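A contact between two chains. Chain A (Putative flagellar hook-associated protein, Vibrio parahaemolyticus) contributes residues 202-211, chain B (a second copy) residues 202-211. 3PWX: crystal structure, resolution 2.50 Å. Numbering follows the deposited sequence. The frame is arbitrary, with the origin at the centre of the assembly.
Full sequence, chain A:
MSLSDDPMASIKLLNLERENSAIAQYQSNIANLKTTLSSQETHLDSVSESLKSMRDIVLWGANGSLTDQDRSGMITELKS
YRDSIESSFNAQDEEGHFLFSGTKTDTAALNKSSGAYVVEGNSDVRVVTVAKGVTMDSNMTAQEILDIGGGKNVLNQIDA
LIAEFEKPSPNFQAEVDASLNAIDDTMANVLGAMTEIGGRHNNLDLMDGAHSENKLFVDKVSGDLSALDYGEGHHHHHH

Chain A, residues 202-211: NNLDLMDGAH
Chain B 202-211: NNLDLMDGAH

Residues 202-211 of both chains are helical throughout, each segment being an internal part of a longer helix, with phi/psi values clustered near -60/-45 and successive i to i+4 backbone hydrogen bonds, such as Leu B206 N to Asn B202 O at 3.0 Å. The two helices run in roughly opposite directions, at 138° between their N-to-C vectors, and their axes approach to 10.2 Å. The register centres on the pair Leu A206 and Leu B206, whose CA atoms lie 6.9 Å apart; Asn A203 CA is 7.6 Å from Met B207 CA, and Met A207 CA is 7.4 Å from Asn B203 CA. The contact buries 399 Å² and contains no hydrogen bond between the stretches, so it rests on packing of side chains.

Along chain B, Asn B202 makes no contact. Asn B203 (chi1 -89°, chi2 -35°) leaves its backbone sideways but brings its amide end nearer, setting OD1 3.7 Å from SE of the selenomethionine Met A207. Leu B204 and Asp B205 lie beyond reach of the partner; Asp B205 OD1 is hydrogen-bonded elsewhere in the structure.

Leu B206 points toward chain A, with phi/psi of -40/-58 and an m,t side chain (chi1 -86°, chi2 157°). Its CD2 meets Leu A206 CD2 at 3.9 Å, while its CD1 packs tightly on Ala A210 CB at 3.3 Å. The branched leucine thus reaches two neighbours, and the small methyl of alanine lets it settle close to the opposing helix. Leu A206, also m,t (-75°, 159°), reciprocates by placing CD1 3.5 Å from Ala B210 CB.

Met B207, also selenomethionine, has more of its surface covered by the other stretch than any other residue here, 74 Å². Its CB starts sideways, but the flexible chain (chi1 -58°, chi2 -78°, chi3 93°) carries CE to 3.6 Å from Leu A206 CD1 and 3.4 Å from Asn A203 OD1. Its SE lies 4.4 Å from Met A207 CE. Met A207 shares the m,m start (-59°, -73°) but has chi3 at -166°, so the two long side chains end differently and the pairing is only approximately symmetric.

Asp B208 (chi1 t) stays out of reach, its OD2 hydrogen-bonded elsewhere in the structure. Gly B209 adds no contact. Ala B210 points toward chain A and offers a compact apolar surface to Leu A206; Asn A203 OD1 is 4.5 Å from its CB. His B211 (chi1 -83°, chi2 -46°) makes no contact with chain A's stretch; its NE2 is hydrogen-bonded elsewhere in the structure.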

# COMPACT_ATOMS: atom_id res chain seq x y z
N ASN A 202 4.25 10.38 7.19
CA ASN A 202 3.37 11.43 6.74
C ASN A 202 2.09 10.96 6.04
O ASN A 202 1.00 11.49 6.26
CB ASN A 202 4.14 12.44 5.89
CG ASN A 202 5.19 13.17 6.72
OD1 ASN A 202 5.07 13.25 7.95
ND2 ASN A 202 6.24 13.68 6.07
N ASN A 203 2.21 9.95 5.20
CA ASN A 203 1.08 9.49 4.49
C ASN A 203 0.12 8.78 5.46
O ASN A 203 -1.13 9.00 5.41
CB ASN A 203 1.56 8.68 3.30
CG ASN A 203 1.83 9.56 2.09
OD1 ASN A 203 1.13 10.58 1.87
ND2 ASN A 203 2.77 9.16 1.26
N LEU A 204 0.67 8.02 6.42
CA LEU A 204 -0.14 7.45 7.48
C LEU A 204 -0.93 8.57 8.18
O LEU A 204 -2.18 8.52 8.34
CB LEU A 204 0.70 6.68 8.48
CG LEU A 204 1.31 5.41 7.93
CD1 LEU A 204 2.21 4.80 8.96
CD2 LEU A 204 0.20 4.41 7.53
N ASP A 205 -0.22 9.59 8.57
CA ASP A 205 -0.85 10.71 9.26
C ASP A 205 -2.01 11.36 8.50
O ASP A 205 -3.00 11.72 9.11
CB ASP A 205 0.26 11.71 9.74
CG ASP A 205 1.08 11.11 10.92
OD1 ASP A 205 0.70 9.99 11.40
OD2 ASP A 205 2.04 11.72 11.39
N LEU A 206 -1.87 11.50 7.19
CA LEU A 206 -3.02 11.86 6.35
C LEU A 206 -4.17 10.86 6.49
O LEU A 206 -5.27 11.29 6.72
CB LEU A 206 -2.66 12.02 4.88
CG LEU A 206 -1.90 13.29 4.55
CD1 LEU A 206 -1.14 13.15 3.25
CD2 LEU A 206 -2.82 14.54 4.51
N MSE A 207 -3.94 9.57 6.35
CA MSE A 207 -5.02 8.59 6.53
C MSE A 207 -5.67 8.64 7.88
O MSE A 207 -6.88 8.53 8.00
CB MSE A 207 -4.50 7.19 6.42
CG MSE A 207 -3.86 6.90 5.12
SE MSE A 207 -5.08 6.72 3.60
CE MSE A 207 -3.54 5.95 2.68
N ASP A 208 -4.85 8.72 8.90
CA ASP A 208 -5.32 8.78 10.28
C ASP A 208 -6.20 10.05 10.53
O ASP A 208 -7.25 9.99 11.18
CB ASP A 208 -4.08 8.77 11.18
CG ASP A 208 -4.40 8.38 12.58
OD1 ASP A 208 -4.36 9.30 13.43
OD2 ASP A 208 -4.71 7.19 12.84
N GLY A 209 -5.80 11.17 9.97
CA GLY A 209 -6.58 12.41 10.08
C GLY A 209 -7.98 12.30 9.45
O GLY A 209 -8.97 12.81 9.98
N ALA A 210 -8.04 11.62 8.31
CA ALA A 210 -9.29 11.41 7.62
C ALA A 210 -10.20 10.45 8.42
O ALA A 210 -11.44 10.65 8.48
CB ALA A 210 -9.03 10.89 6.25
N HIS A 211 -9.58 9.44 9.04
CA HIS A 211 -10.29 8.51 9.93
C HIS A 211 -10.83 9.23 11.16
O HIS A 211 -11.88 8.89 11.67
CB HIS A 211 -9.34 7.42 10.41
CG HIS A 211 -9.12 6.32 9.42
ND1 HIS A 211 -10.12 5.86 8.59
CD2 HIS A 211 -8.04 5.55 9.15
CE1 HIS A 211 -9.65 4.89 7.83
NE2 HIS A 211 -8.40 4.67 8.15
N ASN B 202 -12.46 9.81 -1.64
CA ASN B 202 -11.90 10.65 -0.58
C ASN B 202 -10.47 10.36 -0.30
O ASN B 202 -9.69 11.26 -0.21
CB ASN B 202 -12.75 10.61 0.67
CG ASN B 202 -14.19 11.07 0.38
OD1 ASN B 202 -14.39 11.84 -0.56
ND2 ASN B 202 -15.17 10.60 1.15
N ASN B 203 -10.09 9.09 -0.24
CA ASN B 203 -8.72 8.70 0.10
C ASN B 203 -7.75 9.00 -1.03
O ASN B 203 -6.63 9.40 -0.77
CB ASN B 203 -8.68 7.21 0.50
CG ASN B 203 -8.93 6.99 2.00
OD1 ASN B 203 -8.52 7.82 2.88
ND2 ASN B 203 -9.58 5.88 2.31
N LEU B 204 -8.18 8.81 -2.29
CA LEU B 204 -7.39 9.25 -3.44
C LEU B 204 -7.08 10.72 -3.30
O LEU B 204 -5.91 11.06 -3.28
CB LEU B 204 -8.07 8.98 -4.77
CG LEU B 204 -8.10 7.50 -5.21
CD1 LEU B 204 -8.98 7.36 -6.44
CD2 LEU B 204 -6.74 6.95 -5.53
N ASP B 205 -8.09 11.54 -3.10
CA ASP B 205 -7.95 13.01 -3.00
C ASP B 205 -6.99 13.43 -1.90
O ASP B 205 -6.07 14.27 -2.13
CB ASP B 205 -9.30 13.68 -2.81
CG ASP B 205 -10.21 13.51 -4.03
OD1 ASP B 205 -9.70 13.13 -5.10
OD2 ASP B 205 -11.43 13.82 -3.95
N LEU B 206 -7.14 12.84 -0.72
CA LEU B 206 -6.04 12.97 0.26
C LEU B 206 -4.68 12.86 -0.37
O LEU B 206 -3.87 13.77 -0.20
CB LEU B 206 -6.12 11.94 1.39
CG LEU B 206 -7.04 12.53 2.46
CD1 LEU B 206 -7.63 11.43 3.35
CD2 LEU B 206 -6.39 13.70 3.29
N MSE B 207 -4.40 11.75 -1.06
CA MSE B 207 -3.01 11.54 -1.52
C MSE B 207 -2.72 12.50 -2.64
O MSE B 207 -1.60 12.96 -2.76
CB MSE B 207 -2.77 10.11 -2.00
CG MSE B 207 -3.03 9.01 -1.02
SE MSE B 207 -1.56 8.93 0.18
CE MSE B 207 -2.26 10.11 1.57
N ASP B 208 -3.73 12.81 -3.46
CA ASP B 208 -3.53 13.69 -4.60
C ASP B 208 -3.02 15.06 -4.12
O ASP B 208 -2.03 15.54 -4.63
CB ASP B 208 -4.79 13.83 -5.44
CG ASP B 208 -4.52 14.47 -6.83
OD1 ASP B 208 -5.06 15.59 -7.09
OD2 ASP B 208 -3.74 13.88 -7.64
N GLY B 209 -3.68 15.63 -3.11
CA GLY B 209 -3.33 16.91 -2.53
C GLY B 209 -1.96 16.95 -1.88
O GLY B 209 -1.27 17.97 -1.94
N ALA B 210 -1.55 15.84 -1.27
CA ALA B 210 -0.22 15.79 -0.64
C ALA B 210 0.89 15.83 -1.70
O ALA B 210 1.98 16.40 -1.49
CB ALA B 210 -0.08 14.57 0.25
N HIS B 211 0.56 15.23 -2.84
CA HIS B 211 1.42 15.20 -4.00
C HIS B 211 1.56 16.57 -4.61
O HIS B 211 2.61 16.91 -5.12
CB HIS B 211 0.82 14.26 -5.06
CG HIS B 211 1.16 12.82 -4.85
ND1 HIS B 211 2.45 12.39 -4.56
CD2 HIS B 211 0.40 11.70 -4.91
CE1 HIS B 211 2.45 11.08 -4.44
NE2 HIS B 211 1.23 10.63 -4.65